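Local coordinates for protein general negative regulator of transcription subunit 2 (Saccharomyces cerevisiae, PDB 4BY6) that serves in the CCR4-NOT core complex, the major cytoplasmic mRNA deadenylase and a regulator of transcription, whose integrity depends on it, at residues T74-S77 against F78-I81; L162-R165 against G166-F170. All coordinates share one frame; numbering follows the deposited sequence.

Interaction 1: T74-S77 against F78-I81; sequences TPES and FTNI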
ATOM      1  N   THR E  74     -13.134  13.305   9.351  1.00 62.43           N
ATOM      2  CA  THR E  74     -13.495  14.653   9.776  1.00 54.14           C
ATOM      3  C   THR E  74     -14.926  14.686  10.267  1.00 59.48           C
ATOM      4  O   THR E  74     -15.849  14.589   9.465  1.00 70.28           O
ATOM      5  CB  THR E  74     -13.371  15.653   8.635  1.00 51.83           C
ATOM      6  OG1 THR E  74     -12.015  15.709   8.180  1.00 56.89           O
ATOM      7  CG2 THR E  74     -13.834  17.010   9.080  1.00 48.16           C
ATOM      8  N   PRO E  75     -15.124  14.805  11.584  1.00 60.75           N
ATOM      9  CA  PRO E  75     -16.486  14.924  12.119  1.00 63.13           C
ATOM     10  C   PRO E  75     -17.130  16.221  11.632  1.00 65.17           C
ATOM     11  O   PRO E  75     -16.403  17.188  11.348  1.00 67.61           O
ATOM     12  CB  PRO E  75     -16.279  14.946  13.635  1.00 69.02           C
ATOM     13  CG  PRO E  75     -14.871  14.467  13.847  1.00 69.75           C
ATOM     14  CD  PRO E  75     -14.105  14.893  12.639  1.00 63.22           C
ATOM     15  N   GLU E  76     -18.457  16.264  11.568  1.00 64.19           N
ATOM     16  CA  GLU E  76     -19.123  17.431  11.008  1.00 66.71           C
ATOM     17  C   GLU E  76     -18.859  18.687  11.857  1.00 69.16           C
ATOM     18  O   GLU E  76     -18.840  19.808  11.345  1.00 59.25           O
ATOM     19  CB  GLU E  76     -20.624  17.155  10.868  1.00 74.64           C
ATOM     20  CG  GLU E  76     -21.338  18.044   9.849  1.00 89.29           C
ATOM     21  CD  GLU E  76     -22.811  17.700   9.680  1.00106.96           C
ATOM     22  OE1 GLU E  76     -23.353  16.952  10.524  1.00114.81           O
ATOM     23  OE2 GLU E  76     -23.424  18.171   8.693  1.00111.43           O
ATOM     24  N   SER E  77     -18.619  18.478  13.148  1.00 73.17           N
ATOM     25  CA  SER E  77     -18.347  19.569  14.075  1.00 67.60           C
ATOM     26  C   SER E  77     -17.025  20.245  13.774  1.00 63.79           C
ATOM     27  O   SER E  77     -16.752  21.312  14.331  1.00 61.75           O
ATOM     28  CB  SER E  77     -18.354  19.075  15.524  1.00 70.38           C
ATOM     29  OG  SER E  77     -17.531  17.935  15.683  1.00 76.84           O
ATOM     30  N   PHE E  78     -16.195  19.609  12.938  1.00 60.77           N
ATOM     31  CA  PHE E  78     -14.926  20.206  12.501  1.00 55.37           C
ATOM     32  C   PHE E  78     -15.130  21.285  11.444  1.00 54.37           C
ATOM     33  O   PHE E  78     -14.233  22.082  11.177  1.00 46.86           O
ATOM     34  CB  PHE E  78     -13.984  19.152  11.933  1.00 52.47           C
ATOM     35  CG  PHE E  78     -13.161  18.447  12.957  1.00 58.14           C
ATOM     36  CD1 PHE E  78     -13.588  18.334  14.262  1.00 60.40           C
ATOM     37  CD2 PHE E  78     -11.927  17.914  12.613  1.00 57.53           C
ATOM     38  CE1 PHE E  78     -12.814  17.682  15.201  1.00 59.39           C
ATOM     39  CE2 PHE E  78     -11.154  17.262  13.548  1.00 52.54           C
ATOM     40  CZ  PHE E  78     -11.601  17.145  14.846  1.00 52.73           C
ATOM     41  N   THR E  79     -16.315  21.305  10.850  1.00 50.87           N
ATOM     42  CA  THR E  79     -16.605  22.201   9.748  1.00 59.57           C
ATOM     43  C   THR E  79     -17.734  23.183  10.074  1.00 68.57           C
ATOM     44  O   THR E  79     -18.604  22.893  10.901  1.00 71.57           O
ATOM     45  CB  THR E  79     -17.010  21.408   8.524  1.00 59.03           C
ATOM     46  OG1 THR E  79     -18.282  20.781   8.776  1.00 64.33           O
ATOM     47  CG2 THR E  79     -15.974  20.354   8.246  1.00 50.96           C
ATOM     48  N   ASN E  80     -17.734  24.311   9.367  1.00 66.76           N
ATOM     49  CA  ASN E  80     -18.667  25.412   9.584  1.00 69.70           C
ATOM     50  C   ASN E  80     -18.641  25.937  11.023  1.00 68.43           C
ATOM     51  O   ASN E  80     -19.678  26.107  11.662  1.00 77.49           O
ATOM     52  CB  ASN E  80     -20.081  24.993   9.189  1.00 82.05           C
ATOM     53  CG  ASN E  80     -20.195  24.712   7.707  1.00 95.08           C
ATOM     54  OD1 ASN E  80     -20.042  25.613   6.882  1.00101.12           O
ATOM     55  ND2 ASN E  80     -20.463  23.455   7.356  1.00 99.07           N
ATOM     56  N   ILE E  81     -17.436  26.243  11.493  1.00 59.64           N
ATOM     57  CA  ILE E  81     -17.225  26.789  12.821  1.00 58.94           C
ATOM     58  C   ILE E  81     -17.288  28.306  12.761  1.00 60.86           C
ATOM     59  O   ILE E  81     -16.372  28.957  12.261  1.00 59.82           O
ATOM     60  CB  ILE E  81     -15.869  26.345  13.397  1.00 54.36           C
ATOM     61  CG1 ILE E  81     -15.788  24.814  13.448  1.00 47.64           C
ATOM     62  CG2 ILE E  81     -15.630  26.967  14.777  1.00 46.54           C
ATOM     63  CD1 ILE E  81     -14.449  24.301  13.906  1.00 45.00           C
TER
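P75 and F78 meet across a single turn of 3-10 helix, through their backbones and through their rings. The amide F78 N donates to P75 O at 2.9 Å, and the next bond runs from T79 N to E76 O at 3.0 Å, the i to i+3 pattern of a 3-10 turn. E76 O is gripped twice, because the hydroxyl T79 OG1 also gives it a hydrogen bond, 2.8 Å long and tilted 18° from the carbonyl plane. The first torsion of T79, 68°, sets OG1 between the backbone N and the carbonyl carbon and so brings the hydroxyl to the same oxygen as its own amide. Threonine suits this place twice over, since its methyl CG2 turns to T74 CG2. Proline, lacking an amide proton, fits the first turn, where no donor is called for, and P75 CD lies 3.6 Å from the centroid of the F78 ring, almost straight above it, in a CH-pi contact. T74 CG2 packs on F78 CB. Several other polar groups bond to the chain of another protein: S77 OG to an acidic side chain there, F78 O and I81 N to polar ones, and T79 O to a basic one, while an aromatic ring of that chain meets F78 edge-to-face. The turn thus satisfies the carbonyls of P75 and E76 from within, while S77 OG, F78 O, T79 O and I81 N are satisfied by the partner chain.

Interaction 2: L162-R165 against G166-F170; sequences LSER and GSYVF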
ATOM      1  N   LEU E 162      28.924  47.839   5.293  1.00 63.57           N
ATOM      2  CA  LEU E 162      28.000  47.065   4.470  1.00 57.66           C
ATOM      3  C   LEU E 162      27.539  45.778   5.166  1.00 52.02           C
ATOM      4  O   LEU E 162      26.620  45.085   4.700  1.00 52.14           O
ATOM      5  CB  LEU E 162      28.647  46.745   3.129  1.00 59.15           C
ATOM      6  CG  LEU E 162      29.129  47.968   2.354  1.00 59.70           C
ATOM      7  CD1 LEU E 162      29.801  47.489   1.076  1.00 49.49           C
ATOM      8  CD2 LEU E 162      27.977  48.918   2.067  1.00 45.67           C
ATOM      9  N   SER E 163      28.150  45.493   6.309  1.00 48.18           N
ATOM     10  CA  SER E 163      27.830  44.291   7.052  1.00 48.65           C
ATOM     11  C   SER E 163      28.070  44.470   8.541  1.00 50.58           C
ATOM     12  O   SER E 163      28.720  45.428   8.970  1.00 55.02           O
ATOM     13  CB  SER E 163      28.664  43.121   6.532  1.00 49.64           C
ATOM     14  OG  SER E 163      30.043  43.417   6.645  1.00 55.81           O
ATOM     15  N   GLU E 164      27.538  43.543   9.328  1.00 45.05           N
ATOM     16  CA  GLU E 164      27.829  43.520  10.752  1.00 50.13           C
ATOM     17  C   GLU E 164      28.062  42.087  11.150  1.00 48.13           C
ATOM     18  O   GLU E 164      27.504  41.168  10.544  1.00 44.25           O
ATOM     19  CB  GLU E 164      26.692  44.128  11.577  1.00 45.65           C
ATOM     20  CG  GLU E 164      25.385  43.386  11.463  1.00 34.54           C
ATOM     21  CD  GLU E 164      24.263  44.030  12.249  1.00 44.12           C
ATOM     22  OE1 GLU E 164      24.237  45.283  12.322  1.00 47.17           O
ATOM     23  OE2 GLU E 164      23.383  43.291  12.760  1.00 47.90           O
ATOM     24  N   ARG E 165      28.887  41.893  12.169  1.00 45.62           N
ATOM     25  CA  ARG E 165      29.132  40.556  12.659  1.00 46.56           C
ATOM     26  C   ARG E 165      28.486  40.438  14.015  1.00 55.80           C
ATOM     27  O   ARG E 165      28.710  41.270  14.889  1.00 66.79           O
ATOM     28  CB  ARG E 165      30.629  40.268  12.710  1.00 49.39           C
ATOM     29  CG  ARG E 165      30.927  38.821  12.834  1.00 55.31           C
ATOM     30  CD  ARG E 165      32.357  38.593  13.210  1.00 75.64           C
ATOM     31  NE  ARG E 165      32.457  37.365  13.980  1.00 91.68           N
ATOM     32  CZ  ARG E 165      33.586  36.888  14.476  1.00107.62           C
ATOM     33  NH1 ARG E 165      34.730  37.530  14.267  1.00113.51           N
ATOM     34  NH2 ARG E 165      33.563  35.764  15.176  1.00116.50           N
ATOM     35  N   GLY E 166      27.648  39.424  14.189  1.00 59.48           N
ATOM     36  CA  GLY E 166      26.915  39.308  15.436  1.00 50.56           C
ATOM     37  C   GLY E 166      26.288  37.960  15.683  1.00 52.62           C
ATOM     38  O   GLY E 166      26.422  37.045  14.876  1.00 62.79           O
ATOM     39  N   SER E 167      25.581  37.844  16.799  1.00 52.54           N
ATOM     40  CA  SER E 167      24.901  36.610  17.150  1.00 44.21           C
ATOM     41  C   SER E 167      23.413  36.715  16.836  1.00 43.32           C
ATOM     42  O   SER E 167      22.765  37.695  17.187  1.00 55.37           O
ATOM     43  CB  SER E 167      25.117  36.284  18.619  1.00 42.56           C
ATOM     44  OG  SER E 167      24.445  35.087  18.941  1.00 53.78           O
ATOM     45  N   TYR E 168      22.876  35.696  16.174  1.00 40.02           N
ATOM     46  CA  TYR E 168      21.508  35.746  15.690  1.00 34.41           C
ATOM     47  C   TYR E 168      20.820  34.431  15.948  1.00 36.95           C
ATOM     48  O   TYR E 168      21.465  33.422  16.203  1.00 44.24           O
ATOM     49  CB  TYR E 168      21.474  36.067  14.190  1.00 36.09           C
ATOM     50  CG  TYR E 168      22.208  37.332  13.851  1.00 40.27           C
ATOM     51  CD1 TYR E 168      21.562  38.562  13.888  1.00 41.58           C
ATOM     52  CD2 TYR E 168      23.555  37.309  13.535  1.00 38.72           C
ATOM     53  CE1 TYR E 168      22.240  39.736  13.593  1.00 36.56           C
ATOM     54  CE2 TYR E 168      24.238  38.471  13.254  1.00 41.91           C
ATOM     55  CZ  TYR E 168      23.576  39.681  13.278  1.00 40.30           C
ATOM     56  OH  TYR E 168      24.256  40.841  12.983  1.00 46.91           O
ATOM     57  N   VAL E 169      19.502  34.461  15.870  1.00 35.37           N
ATOM     58  CA  VAL E 169      18.660  33.292  16.001  1.00 42.86           C
ATOM     59  C   VAL E 169      17.912  33.199  14.691  1.00 48.30           C
ATOM     60  O   VAL E 169      17.170  34.124  14.345  1.00 47.97           O
ATOM     61  CB  VAL E 169      17.676  33.411  17.205  1.00 43.01           C
ATOM     62  CG1 VAL E 169      16.836  32.169  17.350  1.00 43.27           C
ATOM     63  CG2 VAL E 169      18.424  33.656  18.456  1.00 33.77           C
ATOM     64  N   PHE E 170      18.168  32.124  13.942  1.00 53.24           N
ATOM     65  CA  PHE E 170      17.508  31.844  12.661  1.00 47.26           C
ATOM     66  C   PHE E 170      16.313  30.901  12.829  1.00 47.82           C
ATOM     67  O   PHE E 170      16.388  29.934  13.587  1.00 47.66           O
ATOM     68  CB  PHE E 170      18.491  31.206  11.688  1.00 44.51           C
ATOM     69  CG  PHE E 170      19.541  32.133  11.158  1.00 46.25           C
ATOM     70  CD1 PHE E 170      20.664  32.445  11.904  1.00 51.21           C
ATOM     71  CD2 PHE E 170      19.427  32.656   9.880  1.00 43.34           C
ATOM     72  CE1 PHE E 170      21.651  33.296  11.383  1.00 51.79           C
ATOM     73  CE2 PHE E 170      20.402  33.497   9.363  1.00 46.30           C
ATOM     74  CZ  PHE E 170      21.512  33.820  10.113  1.00 44.95           C
TER
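The backbone of E164 and R165 runs on into G166 and Y168 as one strand that bends sharply, the directions of 163-165 and 166-170 standing 87° apart. G166 stands where the strand turns. Because of the bend, E164 and Y168, four residues apart, can reach each other: the CB of Y168 points back toward 162-165, and the hydroxyl Y168 OH donates a hydrogen bond of 2.6 Å to E164 OE2. The carboxylate is met on its anti side, tilted somewhat out of its plane, and the oxygen lies at the edge of the tyrosine ring, in its plane; the two flat groups are nearly coplanar, 21° apart. E164 CG sits between the backbone N and the carbonyl carbon (chi1 62°), and from CG the chain runs on extended, carrying OE2 to the tyrosine hydroxyl. Strand 163-172 is central to the antiparallel sheet of the NOT2/NOT3/NOT5 C-terminal domain, whose family belongs to the SH3 clan; the bend is consistent with the strongly bent strands of SH3-like barrels. Strand 163-172 pairs with 156-157, 145-149 and 177-186. A buried carboxylate needs donors, and E164 has a second phenol for its other oxygen, OE1, which bonds to Y187 OH; R138 makes a long, weak ion pair with OE2. The Y168 side chain touches L147 of strand 145-149 and F183 of strand 177-186, where a large aromatic with one polar end fits well. The CB of R165 points away from 166-170, and its chain is extended, as suits a charged residue at an exposed position.

How the interactions relate
Interaction 1 comes first along the chain, in the long loop between helices 35-40 and 101-104; interaction 2 follows much later, on strand 163-172. Their centres lie about 46 Å apart and their nearest atoms about 30 Å, on opposite sides of the chain's centre, so neither touches the other. Both fall inside the same NOT2/NOT3/NOT5 C-terminal region, yet they serve different ends. The turn at 74-81 lies against other protein chains of the assembly, whereas 162-170 belongs to the antiparallel sheet and meets no other chain there. The contacts that 74-81 makes with other chains are consistent with a subunit required for the integrity of its complex.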